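PDB 2QN0: neurotoxin from Clostridium botulinum, which acts as the zinc protease light chain of botulinum neurotoxin type C1 and probably cleaves SNARE proteins, with dual substrate specificity. Local coordinates for residues K92-I97 with H229-A234. Numbering follows the deposited sequence.
With ZN (zinc ion), chain B.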
loop_
_atom_site.group_PDB
_atom_site.type_symbol
_atom_site.label_atom_id
_atom_site.label_comp_id
_atom_site.label_asym_id
_atom_site.label_seq_id
_atom_site.Cartn_x
_atom_site.Cartn_y
_atom_site.Cartn_z
ATOM N N LYS A 92 8.419 -11.761 -4.665
ATOM C CA LYS A 92 9.510 -11.355 -5.540
ATOM C C LYS A 92 9.605 -9.834 -5.617
ATOM O O LYS A 92 10.699 -9.270 -5.613
ATOM C CB LYS A 92 9.322 -11.937 -6.945
ATOM C CG LYS A 92 10.502 -11.678 -7.875
ATOM C CD LYS A 92 10.355 -12.450 -9.179
ATOM C CE LYS A 92 11.592 -12.300 -10.051
ATOM N NZ LYS A 92 11.484 -13.134 -11.283
ATOM N N LEU A 93 8.456 -9.167 -5.676
ATOM C CA LEU A 93 8.460 -7.712 -5.750
ATOM C C LEU A 93 9.037 -7.098 -4.476
ATOM O O LEU A 93 9.772 -6.113 -4.539
ATOM C CB LEU A 93 7.042 -7.194 -6.016
ATOM C CG LEU A 93 6.512 -7.617 -7.391
ATOM C CD1 LEU A 93 5.070 -7.169 -7.548
ATOM C CD2 LEU A 93 7.385 -7.010 -8.491
ATOM N N PHE A 94 8.722 -7.674 -3.318
ATOM C CA PHE A 94 9.275 -7.137 -2.080
ATOM C C PHE A 94 10.790 -7.296 -2.071
ATOM O O PHE A 94 11.504 -6.434 -1.571
ATOM C CB PHE A 94 8.662 -7.812 -0.851
ATOM C CG PHE A 94 7.482 -7.066 -0.282
ATOM C CD1 PHE A 94 6.222 -7.184 -0.855
ATOM C CD2 PHE A 94 7.647 -6.208 0.803
ATOM C CE1 PHE A 94 5.139 -6.460 -0.360
ATOM C CE2 PHE A 94 6.572 -5.477 1.306
ATOM C CZ PHE A 94 5.314 -5.603 0.722
ATOM N N LYS A 95 11.286 -8.399 -2.627
ATOM C CA LYS A 95 12.731 -8.605 -2.683
ATOM C C LYS A 95 13.381 -7.524 -3.552
ATOM O O LYS A 95 14.457 -7.016 -3.230
ATOM C CB LYS A 95 13.051 -9.993 -3.250
ATOM C CG LYS A 95 12.683 -11.148 -2.323
ATOM C CD LYS A 95 13.016 -12.479 -2.995
ATOM C CE LYS A 95 12.629 -13.672 -2.145
ATOM N NZ LYS A 95 12.959 -14.945 -2.859
ATOM N N ARG A 96 12.727 -7.168 -4.653
ATOM C CA ARG A 96 13.269 -6.144 -5.538
ATOM C C ARG A 96 13.209 -4.786 -4.845
ATOM O O ARG A 96 14.144 -3.995 -4.928
ATOM C CB ARG A 96 12.497 -6.111 -6.865
ATOM C CG ARG A 96 13.003 -5.065 -7.859
ATOM C CD ARG A 96 12.585 -5.426 -9.280
ATOM N NE ARG A 96 12.563 -4.276 -10.186
ATOM C CZ ARG A 96 13.614 -3.521 -10.490
ATOM N NH1 ARG A 96 14.804 -3.778 -9.963
ATOM N NH2 ARG A 96 13.472 -2.504 -11.334
ATOM N N ILE A 97 12.110 -4.522 -4.150
ATOM C CA ILE A 97 11.978 -3.262 -3.429
ATOM C C ILE A 97 13.101 -3.187 -2.392
ATOM O O ILE A 97 13.737 -2.148 -2.211
ATOM C CB ILE A 97 10.604 -3.176 -2.716
ATOM C CG1 ILE A 97 9.493 -3.031 -3.761
ATOM C CG2 ILE A 97 10.582 -1.990 -1.745
ATOM C CD1 ILE A 97 8.085 -3.164 -3.198
ATOM N N HIS A 229 3.825 2.526 -4.687
ATOM C CA HIS A 229 2.901 3.656 -4.645
ATOM C C HIS A 229 1.873 3.401 -3.541
ATOM O O HIS A 229 1.591 4.288 -2.729
ATOM C CB HIS A 229 2.190 3.820 -5.993
ATOM C CG HIS A 229 1.096 4.843 -5.978
ATOM N ND1 HIS A 229 1.240 6.096 -6.533
ATOM C CD2 HIS A 229 -0.158 4.799 -5.468
ATOM C CE1 HIS A 229 0.122 6.779 -6.370
ATOM N NE2 HIS A 229 -0.742 6.015 -5.726
ATOM N N GLU A 230 1.314 2.191 -3.497
ATOM C CA GLU A 230 0.334 1.868 -2.464
ATOM C C GLU A 230 0.999 1.809 -1.089
ATOM O O GLU A 230 0.381 2.156 -0.081
ATOM C CB GLU A 230 -0.369 0.531 -2.759
ATOM C CG GLU A 230 -1.233 0.515 -4.030
ATOM C CD GLU A 230 -2.213 1.683 -4.119
ATOM O OE1 GLU A 230 -2.881 2.004 -3.109
ATOM O OE2 GLU A 230 -2.328 2.271 -5.213
ATOM N N LEU A 231 2.255 1.370 -1.035
ATOM C CA LEU A 231 2.957 1.317 0.247
ATOM C C LEU A 231 3.104 2.739 0.804
ATOM O O LEU A 231 3.212 2.933 2.015
ATOM C CB LEU A 231 4.336 0.657 0.095
ATOM C CG LEU A 231 4.316 -0.841 -0.259
ATOM C CD1 LEU A 231 5.752 -1.361 -0.360
ATOM C CD2 LEU A 231 3.547 -1.624 0.808
ATOM N N ASN A 232 3.109 3.733 -0.081
ATOM C CA ASN A 232 3.204 5.120 0.379
ATOM C C ASN A 232 1.911 5.500 1.090
ATOM O O ASN A 232 1.938 6.203 2.101
ATOM C CB ASN A 232 3.470 6.069 -0.791
ATOM C CG ASN A 232 4.864 5.897 -1.361
ATOM O OD1 ASN A 232 5.753 5.368 -0.691
ATOM N ND2 ASN A 232 5.067 6.353 -2.590
ATOM N N HIS A 233 0.774 5.059 0.559
ATOM C CA HIS A 233 -0.496 5.342 1.223
ATOM C C HIS A 233 -0.452 4.672 2.595
ATOM O O HIS A 233 -0.903 5.242 3.590
ATOM C CB HIS A 233 -1.678 4.786 0.427
ATOM C CG HIS A 233 -1.993 5.567 -0.810
ATOM N ND1 HIS A 233 -2.226 6.927 -0.790
ATOM C CD2 HIS A 233 -2.140 5.178 -2.098
ATOM C CE1 HIS A 233 -2.507 7.341 -2.013
ATOM N NE2 HIS A 233 -2.462 6.299 -2.824
ATOM N N ALA A 234 0.100 3.460 2.644
ATOM C CA ALA A 234 0.201 2.722 3.905
ATOM C C ALA A 234 1.090 3.459 4.897
ATOM O O ALA A 234 0.838 3.433 6.105
ATOM C CB ALA A 234 0.746 1.306 3.657
HETATM ZN ZN ZN B . -2.660 6.164 -4.887
HETATM O O HOH W 1 -3.714 4.438 -5.376
#
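L231 meets I97 and F94 with its two methyl branches, and this small apolar contact joins the end of helix 80-97 to the zinc-binding helix 223-238. The side chains of I97 and L231 reach toward each other and touch tip to tip, CD1 of I97 lying 4.1 Å from CD1 of L231. The other branch, L231 CD2, approaches CZ at the far end of the F94 ring obliquely, at 4.4 Å. CG of L231 stands anti to its own carbonyl carbon (chi1 -67°), and the extended chi2 sends CD1 outward toward I97, while CD2 branches off beside it. The F94 ring reaches L231 although its CB does not point there; its chi1 of -94° lies well off a staggered value. With the backbones far apart, the nearest CA atoms, those of I97 and L231, being 10.8 Å from each other, these two segments meet through side-chain ends.

The neighbours of L231 in sequence serve the metal. H229 and H233, one helical turn apart, bind zinc through NE2, each at 2.1 Å, and E269 adds a further ligand. E230 OE2 accepts a hydrogen bond of 2.6 Å from the zinc-bound water, while its OE1 is hydrogen-bonded to OG1 of T170. This is the HExxH arrangement of zinc metalloproteases, in which the glutamate probably acts as general base. In the second shell, E360 is hydrogen-bonded to H229 ND1 and would help to fix that ring's rotation.

Around the apolar contact, helix 101-112 contributes I107 against F94 and I97, and L106 and L110 against L231. Elsewhere along helix 223-238, I97 touches M228 and L93 touches I224. I192 packs on L231, E230 and A234, so L231 points into a junction of helix 80-97, helix 101-112 and strand 190-193 of the mixed sheet.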